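Long-range contacts in UDP-N-acetylglucosamine 2-epimerase (Methanocaldococcus jannaschii, PDB 4NES), which probably catalyses the reversible C-2 epimerization that interconverts UDP-N-acetylglucosamine and UDP-N-acetylmannosamine: residues P146-K151 with I164-N169; D200-T205 with A281-T286; K299-T304 with R342-P347. One frame throughout, in Å; residues are numbered along the deposited sequence.

Contact 1: P146-K151 with I164-N169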
ATOM      1  N   PRO A 146      -3.137   7.671  18.492  1.00  9.23           N
ATOM      2  CA  PRO A 146      -3.542   8.759  19.397  1.00  8.08           C
ATOM      3  C   PRO A 146      -4.370   8.264  20.577  1.00 10.52           C
ATOM      4  O   PRO A 146      -4.398   8.931  21.616  1.00 10.52           O
ATOM      5  CB  PRO A 146      -4.388   9.664  18.498  1.00  9.91           C
ATOM      6  CG  PRO A 146      -4.943   8.713  17.466  1.00 11.38           C
ATOM      7  CD  PRO A 146      -3.833   7.733  17.197  1.00  9.52           C
ATOM      8  N   THR A 147      -5.023   7.116  20.433  1.00  8.68           N
ATOM      9  CA  THR A 147      -5.937   6.607  21.449  1.00  9.91           C
ATOM     10  C   THR A 147      -5.894   5.089  21.513  1.00  8.54           C
ATOM     11  O   THR A 147      -5.368   4.424  20.614  1.00  8.48           O
ATOM     12  CB  THR A 147      -7.403   6.956  21.121  1.00 13.05           C
ATOM     13  OG1 THR A 147      -7.771   6.316  19.890  1.00 15.42           O
ATOM     14  CG2 THR A 147      -7.614   8.451  20.994  1.00 11.81           C
ATOM     15  N   GLU A 148      -6.500   4.540  22.558  1.00 10.55           N
ATOM     16  CA  GLU A 148      -6.629   3.097  22.686  1.00 11.95           C
ATOM     17  C   GLU A 148      -7.518   2.490  21.603  1.00 11.09           C
ATOM     18  O   GLU A 148      -7.276   1.363  21.183  1.00 11.04           O
ATOM     19  CB  GLU A 148      -7.136   2.725  24.080  1.00 17.12           C
ATOM     20  CG  GLU A 148      -6.187   3.136  25.204  1.00 29.09           C
ATOM     21  CD  GLU A 148      -4.898   2.323  25.246  1.00 26.22           C
ATOM     22  OE1 GLU A 148      -4.809   1.274  24.573  1.00 21.96           O
ATOM     23  OE2 GLU A 148      -3.978   2.728  25.977  1.00 12.79           O
ATOM     24  N   ILE A 149      -8.523   3.236  21.141  1.00 11.28           N
ATOM     25  CA  ILE A 149      -9.349   2.802  20.008  1.00  9.60           C
ATOM     26  C   ILE A 149      -8.485   2.547  18.774  1.00  9.69           C
ATOM     27  O   ILE A 149      -8.611   1.516  18.109  1.00 10.41           O
ATOM     28  CB  ILE A 149     -10.438   3.835  19.659  1.00 13.25           C
ATOM     29  CG1 ILE A 149     -11.499   3.867  20.763  1.00 23.35           C
ATOM     30  CG2 ILE A 149     -11.060   3.529  18.302  1.00 13.91           C
ATOM     31  CD1 ILE A 149     -12.085   2.514  21.079  1.00 32.67           C
ATOM     32  N   ALA A 150      -7.591   3.483  18.482  1.00  8.65           N
ATOM     33  CA  ALA A 150      -6.679   3.355  17.357  1.00  8.32           C
ATOM     34  C   ALA A 150      -5.748   2.158  17.541  1.00  7.58           C
ATOM     35  O   ALA A 150      -5.514   1.392  16.598  1.00  8.28           O
ATOM     36  CB  ALA A 150      -5.886   4.642  17.174  1.00  7.80           C
ATOM     37  N   LYS A 151      -5.215   1.974  18.750  1.00  8.78           N
ATOM     38  CA  LYS A 151      -4.380   0.802  19.023  1.00 10.51           C
ATOM     39  C   LYS A 151      -5.154  -0.484  18.769  1.00 11.45           C
ATOM     40  O   LYS A 151      -4.648  -1.415  18.143  1.00 10.84           O
ATOM     41  CB  LYS A 151      -3.847   0.820  20.455  1.00 10.09           C
ATOM     42  CG  LYS A 151      -3.217  -0.508  20.850  1.00 11.77           C
ATOM     43  CD  LYS A 151      -2.426  -0.393  22.130  1.00 11.57           C
ATOM     44  CE  LYS A 151      -1.822  -1.746  22.512  1.00 16.31           C
ATOM     45  NZ  LYS A 151      -0.988  -1.643  23.748  1.00 18.14           N
ATOM     46  N   ILE A 164       3.384  -0.628  18.448  1.00  9.04           N
ATOM     47  CA  ILE A 164       2.327   0.351  18.707  1.00  8.22           C
ATOM     48  C   ILE A 164       2.557   1.108  20.009  1.00  8.41           C
ATOM     49  O   ILE A 164       2.784   0.503  21.060  1.00 10.53           O
ATOM     50  CB  ILE A 164       0.948  -0.334  18.780  1.00  9.71           C
ATOM     51  CG1 ILE A 164       0.714  -1.204  17.549  1.00 11.36           C
ATOM     52  CG2 ILE A 164      -0.162   0.708  18.896  1.00  9.62           C
ATOM     53  CD1 ILE A 164      -0.495  -2.110  17.705  1.00 11.40           C
ATOM     54  N   PHE A 165       2.495   2.433  19.926  1.00  8.22           N
ATOM     55  CA  PHE A 165       2.640   3.304  21.086  1.00  8.07           C
ATOM     56  C   PHE A 165       1.466   4.257  21.107  1.00 10.30           C
ATOM     57  O   PHE A 165       1.259   4.992  20.141  1.00  9.65           O
ATOM     58  CB  PHE A 165       3.947   4.100  20.979  1.00 10.20           C
ATOM     59  CG  PHE A 165       5.165   3.237  20.869  1.00 10.09           C
ATOM     60  CD1 PHE A 165       5.590   2.752  19.635  1.00 10.66           C
ATOM     61  CD2 PHE A 165       5.872   2.886  22.005  1.00 12.20           C
ATOM     62  CE1 PHE A 165       6.721   1.931  19.549  1.00 11.27           C
ATOM     63  CE2 PHE A 165       6.999   2.078  21.924  1.00 16.02           C
ATOM     64  CZ  PHE A 165       7.418   1.605  20.702  1.00 12.36           C
ATOM     65  N   VAL A 166       0.688   4.250  22.192  1.00  8.83           N
ATOM     66  CA  VAL A 166      -0.416   5.194  22.329  1.00  7.29           C
ATOM     67  C   VAL A 166       0.136   6.444  22.986  1.00  7.64           C
ATOM     68  O   VAL A 166       0.444   6.444  24.181  1.00  9.11           O
ATOM     69  CB  VAL A 166      -1.555   4.609  23.169  1.00  8.29           C
ATOM     70  CG1 VAL A 166      -2.695   5.620  23.281  1.00  9.60           C
ATOM     71  CG2 VAL A 166      -2.052   3.300  22.548  1.00 11.03           C
ATOM     72  N   VAL A 167       0.294   7.495  22.186  1.00  7.83           N
ATOM     73  CA  VAL A 167       1.023   8.687  22.617  1.00  8.82           C
ATOM     74  C   VAL A 167       0.171   9.950  22.675  1.00  7.69           C
ATOM     75  O   VAL A 167       0.663  11.010  23.066  1.00  9.39           O
ATOM     76  CB  VAL A 167       2.249   8.973  21.711  1.00  7.19           C
ATOM     77  CG1 VAL A 167       3.272   7.837  21.771  1.00  8.16           C
ATOM     78  CG2 VAL A 167       1.818   9.240  20.262  1.00 10.78           C
ATOM     79  N   GLY A 168      -1.107   9.838  22.320  1.00  7.76           N
ATOM     80  CA  GLY A 168      -1.975  10.993  22.170  1.00  8.25           C
ATOM     81  C   GLY A 168      -1.829  11.558  20.773  1.00  7.93           C
ATOM     82  O   GLY A 168      -1.021  11.071  19.983  1.00  9.21           O
ATOM     83  N   ASN A 169      -2.624  12.576  20.459  1.00  7.16           N
ATOM     84  CA  ASN A 169      -2.522  13.234  19.166  1.00  7.23           C
ATOM     85  C   ASN A 169      -1.743  14.530  19.296  1.00  7.30           C
ATOM     86  O   ASN A 169      -2.048  15.351  20.164  1.00  7.57           O
ATOM     87  CB  ASN A 169      -3.916  13.480  18.570  1.00  9.44           C
ATOM     88  CG  ASN A 169      -3.874  13.770  17.079  1.00  9.67           C
ATOM     89  OD1 ASN A 169      -3.134  14.635  16.612  1.00  9.19           O
ATOM     90  ND2 ASN A 169      -4.647  13.007  16.309  1.00 13.16           N
TER
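Pro146 meets Gly168 backbone to backbone in a beta-alpha-beta unit of the Rossmann-like N-terminal domain of this GT-B fold, where strand 142-145 runs into helix 148-156 and the chain returns as strand 164-166. Each residue turns a CA-H to the other's carbonyl, Gly168 CA lying 3.2 Å from Pro146 O and Pro146 CA 3.5 Å from Gly168 O. The fit relies on the glycine, since with phi at 86° a side chain there would jam against the carbonyl oxygen of Val167. Pro146 CB also rests on Asn169 CB at 3.8 Å, while the amide beyond is held elsewhere, OD1 by Ile171 N and ND2 by Glu117.

Thr147 is the N-cap of the helix: its OG1 accepts from Ala150 N at 3.2 Å, and its carbonyl carbon sits against Val166 CG1. Glu148 crosses Val166 at about a right angle, its carboxylate oxygens 4.0 Å from Val166 CG2. Lys151 supplies the apolar stem of the contact. Its CG stands anti to the backbone N (chi1 169°), and the extended chain passes over strand 164-166 to a salt bridge between NZ and Glu161. On the way CB and CD both touch Val166 CG2 at 3.7 Å, and between them CG packs on Ile164 CG2 at 3.8 Å.

Contact 2: D200-T205 with A281-T286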
ATOM      1  N   ASP A 200     -22.003  36.164  17.456  1.00 25.04           N
ATOM      2  CA  ASP A 200     -22.534  34.814  17.268  1.00 21.15           C
ATOM      3  C   ASP A 200     -22.379  34.342  15.825  1.00 18.54           C
ATOM      4  O   ASP A 200     -22.958  34.925  14.905  1.00 21.81           O
ATOM      5  CB  ASP A 200     -24.013  34.764  17.657  1.00 30.97           C
ATOM      6  CG  ASP A 200     -24.230  34.421  19.118  1.00 40.76           C
ATOM      7  OD1 ASP A 200     -23.277  34.543  19.918  1.00 45.60           O
ATOM      8  OD2 ASP A 200     -25.366  34.032  19.466  1.00 46.18           O
ATOM      9  N   TYR A 201     -21.600  33.283  15.617  1.00 13.38           N
ATOM     10  CA  TYR A 201     -21.460  32.725  14.276  1.00 12.13           C
ATOM     11  C   TYR A 201     -21.200  31.228  14.318  1.00 11.51           C
ATOM     12  O   TYR A 201     -20.787  30.693  15.344  1.00 14.06           O
ATOM     13  CB  TYR A 201     -20.334  33.416  13.502  1.00 13.27           C
ATOM     14  CG  TYR A 201     -18.961  33.231  14.122  1.00 12.83           C
ATOM     15  CD1 TYR A 201     -18.481  34.123  15.067  1.00 14.74           C
ATOM     16  CD2 TYR A 201     -18.146  32.163  13.758  1.00 11.90           C
ATOM     17  CE1 TYR A 201     -17.227  33.966  15.641  1.00 12.73           C
ATOM     18  CE2 TYR A 201     -16.890  31.991  14.333  1.00 12.48           C
ATOM     19  CZ  TYR A 201     -16.438  32.899  15.272  1.00 11.10           C
ATOM     20  OH  TYR A 201     -15.199  32.766  15.859  1.00 11.30           O
ATOM     21  N   PHE A 202     -21.473  30.554  13.204  1.00 11.67           N
ATOM     22  CA  PHE A 202     -21.047  29.173  13.022  1.00 14.24           C
ATOM     23  C   PHE A 202     -19.853  29.208  12.082  1.00 14.85           C
ATOM     24  O   PHE A 202     -19.830  29.992  11.135  1.00 13.63           O
ATOM     25  CB  PHE A 202     -22.140  28.313  12.385  1.00 13.89           C
ATOM     26  CG  PHE A 202     -23.383  28.137  13.231  1.00 13.23           C
ATOM     27  CD1 PHE A 202     -23.420  28.532  14.560  1.00 14.38           C
ATOM     28  CD2 PHE A 202     -24.512  27.544  12.676  1.00 16.94           C
ATOM     29  CE1 PHE A 202     -24.573  28.363  15.318  1.00 15.29           C
ATOM     30  CE2 PHE A 202     -25.665  27.362  13.431  1.00 18.51           C
ATOM     31  CZ  PHE A 202     -25.696  27.769  14.749  1.00 18.01           C
ATOM     32  N   LEU A 203     -18.863  28.361  12.345  1.00  9.97           N
ATOM     33  CA  LEU A 203     -17.692  28.258  11.485  1.00 10.32           C
ATOM     34  C   LEU A 203     -17.796  27.015  10.608  1.00 12.00           C
ATOM     35  O   LEU A 203     -18.061  25.918  11.107  1.00 13.97           O
ATOM     36  CB  LEU A 203     -16.433  28.176  12.352  1.00  8.98           C
ATOM     37  CG  LEU A 203     -15.081  28.122  11.637  1.00  9.92           C
ATOM     38  CD1 LEU A 203     -14.784  29.403  10.858  1.00 13.08           C
ATOM     39  CD2 LEU A 203     -13.984  27.839  12.639  1.00 11.16           C
ATOM     40  N   LEU A 204     -17.580  27.179   9.304  1.00  9.21           N
ATOM     41  CA  LEU A 204     -17.704  26.078   8.358  1.00 10.27           C
ATOM     42  C   LEU A 204     -16.424  25.842   7.560  1.00 10.13           C
ATOM     43  O   LEU A 204     -15.831  26.790   7.048  1.00 10.19           O
ATOM     44  CB  LEU A 204     -18.853  26.375   7.389  1.00 10.60           C
ATOM     45  CG  LEU A 204     -19.067  25.442   6.193  1.00  9.86           C
ATOM     46  CD1 LEU A 204     -19.520  24.058   6.627  1.00 13.12           C
ATOM     47  CD2 LEU A 204     -20.080  26.070   5.223  1.00 12.62           C
ATOM     48  N   THR A 205     -16.005  24.580   7.459  1.00  9.26           N
ATOM     49  CA  THR A 205     -15.032  24.172   6.442  1.00 10.47           C
ATOM     50  C   THR A 205     -15.537  22.904   5.776  1.00  9.23           C
ATOM     51  O   THR A 205     -16.190  22.094   6.416  1.00 11.71           O
ATOM     52  CB  THR A 205     -13.585  23.942   6.982  1.00 11.20           C
ATOM     53  OG1 THR A 205     -13.508  22.695   7.693  1.00 11.98           O
ATOM     54  CG2 THR A 205     -13.100  25.108   7.851  1.00 13.32           C
ATOM     55  N   ALA A 281     -16.314  30.373  17.994  1.00 10.97           N
ATOM     56  CA  ALA A 281     -17.497  29.974  17.236  1.00 10.08           C
ATOM     57  C   ALA A 281     -18.563  29.440  18.189  1.00 11.07           C
ATOM     58  O   ALA A 281     -18.238  28.783  19.180  1.00 12.24           O
ATOM     59  CB  ALA A 281     -17.117  28.907  16.222  1.00 12.86           C
ATOM     60  N   GLU A 282     -19.834  29.712  17.899  1.00 10.04           N
ATOM     61  CA  GLU A 282     -20.900  29.128  18.711  1.00 13.40           C
ATOM     62  C   GLU A 282     -20.987  27.635  18.421  1.00 11.90           C
ATOM     63  O   GLU A 282     -21.268  26.826  19.309  1.00 13.80           O
ATOM     64  CB  GLU A 282     -22.243  29.805  18.449  1.00 15.28           C
ATOM     65  CG  GLU A 282     -23.369  29.265  19.333  1.00 18.74           C
ATOM     66  CD  GLU A 282     -24.669  30.022  19.169  1.00 24.12           C
ATOM     67  OE1 GLU A 282     -24.852  30.684  18.127  1.00 21.75           O
ATOM     68  OE2 GLU A 282     -25.512  29.946  20.087  1.00 26.06           O
ATOM     69  N   LEU A 283     -20.736  27.275  17.172  1.00 12.23           N
ATOM     70  CA  LEU A 283     -20.585  25.870  16.831  1.00 14.26           C
ATOM     71  C   LEU A 283     -19.785  25.740  15.536  1.00  9.45           C
ATOM     72  O   LEU A 283     -19.640  26.707  14.781  1.00 10.70           O
ATOM     73  CB  LEU A 283     -21.941  25.146  16.821  1.00 28.75           C
ATOM     74  CG  LEU A 283     -22.808  24.923  15.598  1.00 30.17           C
ATOM     75  CD1 LEU A 283     -22.343  23.669  14.929  1.00 31.98           C
ATOM     76  CD2 LEU A 283     -24.278  24.782  16.002  1.00 20.36           C
ATOM     77  N   ILE A 284     -19.182  24.571  15.340  1.00  9.60           N
ATOM     78  CA  ILE A 284     -18.335  24.317  14.185  1.00 11.12           C
ATOM     79  C   ILE A 284     -18.981  23.257  13.283  1.00 12.13           C
ATOM     80  O   ILE A 284     -19.461  22.235  13.764  1.00 11.66           O
ATOM     81  CB  ILE A 284     -16.921  23.883  14.645  1.00 10.09           C
ATOM     82  CG1 ILE A 284     -16.191  25.068  15.288  1.00 12.36           C
ATOM     83  CG2 ILE A 284     -16.134  23.309  13.479  1.00 13.01           C
ATOM     84  CD1 ILE A 284     -14.974  24.683  16.125  1.00 11.22           C
ATOM     85  N   LEU A 285     -19.032  23.535  11.980  1.00  8.59           N
ATOM     86  CA  LEU A 285     -19.575  22.601  10.997  1.00 10.54           C
ATOM     87  C   LEU A 285     -18.445  22.234  10.065  1.00  9.10           C
ATOM     88  O   LEU A 285     -17.817  23.109   9.477  1.00 10.77           O
ATOM     89  CB  LEU A 285     -20.660  23.281  10.168  1.00 12.87           C
ATOM     90  CG  LEU A 285     -21.739  24.046  10.924  1.00 17.01           C
ATOM     91  CD1 LEU A 285     -22.509  24.977   9.984  1.00 17.89           C
ATOM     92  CD2 LEU A 285     -22.667  23.059  11.555  1.00 20.54           C
ATOM     93  N   THR A 286     -18.161  20.946   9.914  1.00  8.99           N
ATOM     94  CA  THR A 286     -16.971  20.586   9.164  1.00  7.47           C
ATOM     95  C   THR A 286     -17.007  19.179   8.596  1.00  8.45           C
ATOM     96  O   THR A 286     -17.763  18.317   9.061  1.00  8.52           O
ATOM     97  CB  THR A 286     -15.719  20.728  10.065  1.00  8.79           C
ATOM     98  OG1 THR A 286     -14.526  20.763   9.266  1.00  9.01           O
ATOM     99  CG2 THR A 286     -15.627  19.586  11.073  1.00  9.98           C
TER
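Strands 201-205 and 283-286 are neighbours in the middle of a six-stranded parallel sheet, with Leu203 paired to Ile284 and Leu204 to Leu285. The backbone ladder is regular here: Leu203 N gives to Leu283 O, Leu285 N gives to Leu203 O at 2.7 Å in an almost straight bond (179° at the hydrogen), and Thr205 N gives to Leu285 O. Ahead of it, Glu282 N binds Tyr201 O at 2.9 Å.

Phe202 carries the apolar face toward helix 215-232. With CG beside the backbone N (chi1 -65°), its ring takes Leu283 CD2 over one face, 3.8 Å from the centroid and offset toward the rim. Glu282 OE1 lies at the ring edge, 3.7 Å from Phe202 CE1. An alanine here would probably leave Leu283 CD2 without its aromatic face and open a gap beside Ile228 of helix 215-232.

This is the C-terminal Rossmann-like domain of the GT-B fold, and these two strands flank the point where its strand order, 3-2-1-4-5-6, switches direction. Where the two strands begin, Asp200 OD2 and Glu282 OE1 come within 3.6 Å of each other; Lys234, salt-bridged to the glutamate and weakly paired with the aspartate, probably offsets the repulsion. Next to this pair, Ala281 CA sits over a face of the Tyr201 ring, 4.0 Å from its centroid, while the phenol OH binds Leu277 O.

At the far end Thr205 and Thr286 run side by side, and Thr286 OG1 donates to Thr205 OG1 at 2.7 Å. The Thr205 side chain is about 5 Å from bound UDP and about as far from that of His207, the probable active-site residue.

Contact 3: K299-T304 with R342-P347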
ATOM      1  N   LYS A 299     -13.549  22.747  23.274  1.00 10.53           N
ATOM      2  CA  LYS A 299     -14.876  22.664  23.900  1.00 11.40           C
ATOM      3  C   LYS A 299     -15.932  23.456  23.124  1.00 12.38           C
ATOM      4  O   LYS A 299     -16.775  24.149  23.709  1.00 14.55           O
ATOM      5  CB  LYS A 299     -14.851  23.142  25.357  1.00 14.37           C
ATOM      6  CG  LYS A 299     -13.773  22.522  26.202  1.00 16.88           C
ATOM      7  CD  LYS A 299     -13.932  21.028  26.348  1.00 19.59           C
ATOM      8  CE  LYS A 299     -12.796  20.480  27.214  1.00 29.53           C
ATOM      9  NZ  LYS A 299     -12.783  19.002  27.276  1.00 34.57           N
ATOM     10  N   VAL A 300     -15.868  23.362  21.802  1.00  9.95           N
ATOM     11  CA  VAL A 300     -16.855  23.987  20.942  1.00 10.96           C
ATOM     12  C   VAL A 300     -17.594  22.864  20.245  1.00 10.42           C
ATOM     13  O   VAL A 300     -16.965  22.017  19.627  1.00 10.79           O
ATOM     14  CB  VAL A 300     -16.167  24.905  19.900  1.00 11.65           C
ATOM     15  CG1 VAL A 300     -17.183  25.542  18.979  1.00 13.03           C
ATOM     16  CG2 VAL A 300     -15.340  25.988  20.606  1.00 14.87           C
ATOM     17  N   PRO A 301     -18.931  22.828  20.359  1.00 10.79           N
ATOM     18  CA  PRO A 301     -19.674  21.727  19.737  1.00 10.21           C
ATOM     19  C   PRO A 301     -19.422  21.620  18.234  1.00 11.66           C
ATOM     20  O   PRO A 301     -19.307  22.630  17.532  1.00 12.33           O
ATOM     21  CB  PRO A 301     -21.141  22.100  19.998  1.00 13.13           C
ATOM     22  CG  PRO A 301     -21.099  23.040  21.147  1.00 16.15           C
ATOM     23  CD  PRO A 301     -19.820  23.800  21.012  1.00 13.27           C
ATOM     24  N   CYS A 302     -19.342  20.386  17.752  1.00 10.64           N
ATOM     25  CA  CYS A 302     -19.014  20.122  16.364  1.00 11.37           C
ATOM     26  C   CYS A 302     -20.125  19.324  15.685  1.00 11.14           C
ATOM     27  O   CYS A 302     -20.733  18.431  16.294  1.00 11.13           O
ATOM     28  CB  CYS A 302     -17.688  19.357  16.289  1.00 10.77           C
ATOM     29  SG  CYS A 302     -16.995  19.226  14.621  1.00 11.60           S
ATOM     30  N   ILE A 303     -20.404  19.663  14.431  1.00  9.63           N
ATOM     31  CA  ILE A 303     -21.295  18.869  13.597  1.00  9.92           C
ATOM     32  C   ILE A 303     -20.510  18.463  12.365  1.00 11.29           C
ATOM     33  O   ILE A 303     -19.997  19.318  11.633  1.00 10.92           O
ATOM     34  CB  ILE A 303     -22.553  19.655  13.204  1.00  9.84           C
ATOM     35  CG1 ILE A 303     -23.423  19.893  14.433  1.00 10.85           C
ATOM     36  CG2 ILE A 303     -23.339  18.900  12.127  1.00 13.14           C
ATOM     37  CD1 ILE A 303     -24.512  20.919  14.209  1.00 12.05           C
ATOM     38  N   THR A 304     -20.401  17.155  12.152  1.00 10.75           N
ATOM     39  CA  THR A 304     -19.559  16.629  11.082  1.00 10.42           C
ATOM     40  C   THR A 304     -20.409  16.221   9.886  1.00 10.94           C
ATOM     41  O   THR A 304     -21.317  15.384   9.998  1.00 10.90           O
ATOM     42  CB  THR A 304     -18.674  15.465  11.568  1.00  9.41           C
ATOM     43  OG1 THR A 304     -17.802  15.943  12.599  1.00 11.54           O
ATOM     44  CG2 THR A 304     -17.814  14.940  10.434  1.00 12.34           C
ATOM     45  N   ARG A 342     -20.957  22.565  27.247  1.00 21.55           N
ATOM     46  CA  ARG A 342     -19.622  22.426  26.673  1.00 20.96           C
ATOM     47  C   ARG A 342     -18.650  21.817  27.663  1.00 19.91           C
ATOM     48  O   ARG A 342     -17.567  22.345  27.920  1.00 31.23           O
ATOM     49  CB  ARG A 342     -19.145  23.763  26.117  1.00 25.34           C
ATOM     50  CG  ARG A 342     -20.163  24.282  25.132  1.00 27.40           C
ATOM     51  CD  ARG A 342     -19.826  25.605  24.499  1.00 32.80           C
ATOM     52  NE  ARG A 342     -20.919  25.982  23.610  1.00 38.30           N
ATOM     53  CZ  ARG A 342     -20.787  26.745  22.532  1.00 35.73           C
ATOM     54  NH1 ARG A 342     -19.597  27.222  22.197  1.00 33.67           N
ATOM     55  NH2 ARG A 342     -21.849  27.019  21.785  1.00 36.56           N
ATOM     56  N   ASN A 343     -19.077  20.698  28.233  1.00 22.81           N
ATOM     57  CA  ASN A 343     -18.210  19.872  29.039  1.00 26.66           C
ATOM     58  C   ASN A 343     -18.182  18.471  28.451  1.00 28.44           C
ATOM     59  O   ASN A 343     -19.217  17.896  28.107  1.00 30.06           O
ATOM     60  CB  ASN A 343     -18.615  19.897  30.526  1.00 31.36           C
ATOM     61  CG  ASN A 343     -19.694  18.882  30.875  1.00 38.51           C
ATOM     62  OD1 ASN A 343     -20.640  18.664  30.120  1.00 49.22           O
ATOM     63  ND2 ASN A 343     -19.557  18.265  32.043  1.00 43.49           N
ATOM     64  N   TRP A 344     -16.972  17.969  28.264  1.00 14.30           N
ATOM     65  CA  TRP A 344     -16.740  16.595  27.873  1.00 13.90           C
ATOM     66  C   TRP A 344     -15.279  16.290  28.118  1.00 15.82           C
ATOM     67  O   TRP A 344     -14.471  17.198  28.274  1.00 14.76           O
ATOM     68  CB  TRP A 344     -17.116  16.339  26.404  1.00 14.82           C
ATOM     69  CG  TRP A 344     -16.612  17.352  25.413  1.00 10.02           C
ATOM     70  CD1 TRP A 344     -15.332  17.482  24.936  1.00 12.37           C
ATOM     71  CD2 TRP A 344     -17.400  18.335  24.729  1.00  9.75           C
ATOM     72  NE1 TRP A 344     -15.281  18.501  24.010  1.00 13.94           N
ATOM     73  CE2 TRP A 344     -16.533  19.050  23.877  1.00 11.21           C
ATOM     74  CE3 TRP A 344     -18.755  18.696  24.771  1.00 13.30           C
ATOM     75  CZ2 TRP A 344     -16.981  20.094  23.058  1.00 12.46           C
ATOM     76  CZ3 TRP A 344     -19.198  19.737  23.964  1.00 14.70           C
ATOM     77  CH2 TRP A 344     -18.308  20.425  23.123  1.00 13.36           C
ATOM     78  N   LYS A 345     -14.959  15.005  28.165  1.00 16.47           N
ATOM     79  CA  LYS A 345     -13.587  14.543  28.319  1.00 20.57           C
ATOM     80  C   LYS A 345     -12.763  14.839  27.069  1.00 25.19           C
ATOM     81  O   LYS A 345     -13.318  14.879  25.979  1.00 20.91           O
ATOM     82  CB  LYS A 345     -13.613  13.042  28.609  1.00 28.48           C
ATOM     83  CG  LYS A 345     -12.552  12.204  27.918  1.00 36.84           C
ATOM     84  CD  LYS A 345     -12.408  10.878  28.650  1.00 42.36           C
ATOM     85  CE  LYS A 345     -11.499   9.911  27.921  1.00 35.74           C
ATOM     86  NZ  LYS A 345     -12.202   9.331  26.763  1.00 25.47           N
ATOM     87  N   ASN A 346     -11.461  15.092  27.222  1.00 26.63           N
ATOM     88  CA  ASN A 346     -10.573  15.096  26.054  1.00 26.75           C
ATOM     89  C   ASN A 346      -9.821  13.783  25.957  1.00 18.14           C
ATOM     90  O   ASN A 346      -9.002  13.450  26.812  1.00 21.35           O
ATOM     91  CB  ASN A 346      -9.598  16.282  25.999  1.00 29.29           C
ATOM     92  CG  ASN A 346      -8.655  16.214  24.777  1.00 27.01           C
ATOM     93  OD1 ASN A 346      -9.090  16.287  23.604  1.00  7.60           O
ATOM     94  ND2 ASN A 346      -7.363  16.084  25.055  1.00 40.98           N
ATOM     95  N   PRO A 347     -10.108  13.028  24.899  1.00 16.05           N
ATOM     96  CA  PRO A 347      -9.582  11.684  24.676  1.00 16.52           C
ATOM     97  C   PRO A 347      -8.208  11.693  24.018  1.00 15.99           C
ATOM     98  O   PRO A 347      -7.617  10.628  23.860  1.00 15.74           O
ATOM     99  CB  PRO A 347     -10.609  11.083  23.721  1.00 14.97           C
ATOM    100  CG  PRO A 347     -11.099  12.259  22.930  1.00 18.01           C
ATOM    101  CD  PRO A 347     -11.108  13.415  23.887  1.00 17.26           C
TER
HETATM  102  O   HOH W   1     -14.821  19.942  29.746  1.00 24.50           O
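Lys299 packs on the indole of Trp344 just where helix 289-298 ends in a Schellman motif, before the chain enters strand 302-304 of the C-terminal Rossmann-like domain. The lysine and the tryptophan slide past each other in opposite directions. A bend at chi2 (-63°) puts Lys299 CD over the five-membered ring, 3.7 Å from Trp344 NE1, a CH-pi contact offset toward the rim. From there the chain runs on to the tryptophan's own backbone, where Lys299 NZ donates to Trp344 O at 2.7 Å, approaching tilted 29° from the carbonyl plane. A water accepts a 3.3 Å bond from Trp344 N and a weak one from the same ammonium.

The far rim of the indole faces the backbone at Val300 and Pro301: Trp344 CH2 is 3.7 Å from Pro301 N, which lies in the ring plane. Pro301 in turn meets Arg342 at about a right angle, its CD lying over the centre of the guanidinium face, 3.5 Å from CZ. At the base of the arginine, CB touches Lys299 O.

Further out, Trp344 NE1 bonds to Cys296 O in the last turn of helix 289-298, and Val317 and Ala319 pack on the indole. The extended arginine chain reaches toward strand 283-286, where Arg342 NH2 makes a weak hydrogen bond to Glu282 O.

Overall arrangement
From the N terminus, contact 1 comes first and closes a short loop of twelve residues within the N-terminal domain. Contact 2 opens only later and spans 75 residues, joining the first and fourth strands of the second sheet; contact 3 then closes 37 residues at the start of that sheet's fifth strand. The three follow in series, none enclosing or crossing another. Contacts 2 and 3 meet in the sheet, where Ile284 probably bonds through its backbone to Pro301 and Ile303. The loop of contact 3 then heads back to the first domain: Pro347 O packs on Thr147 CG2, and helix 353-363 beyond it lies against Phe165 and Val167 of contact 1.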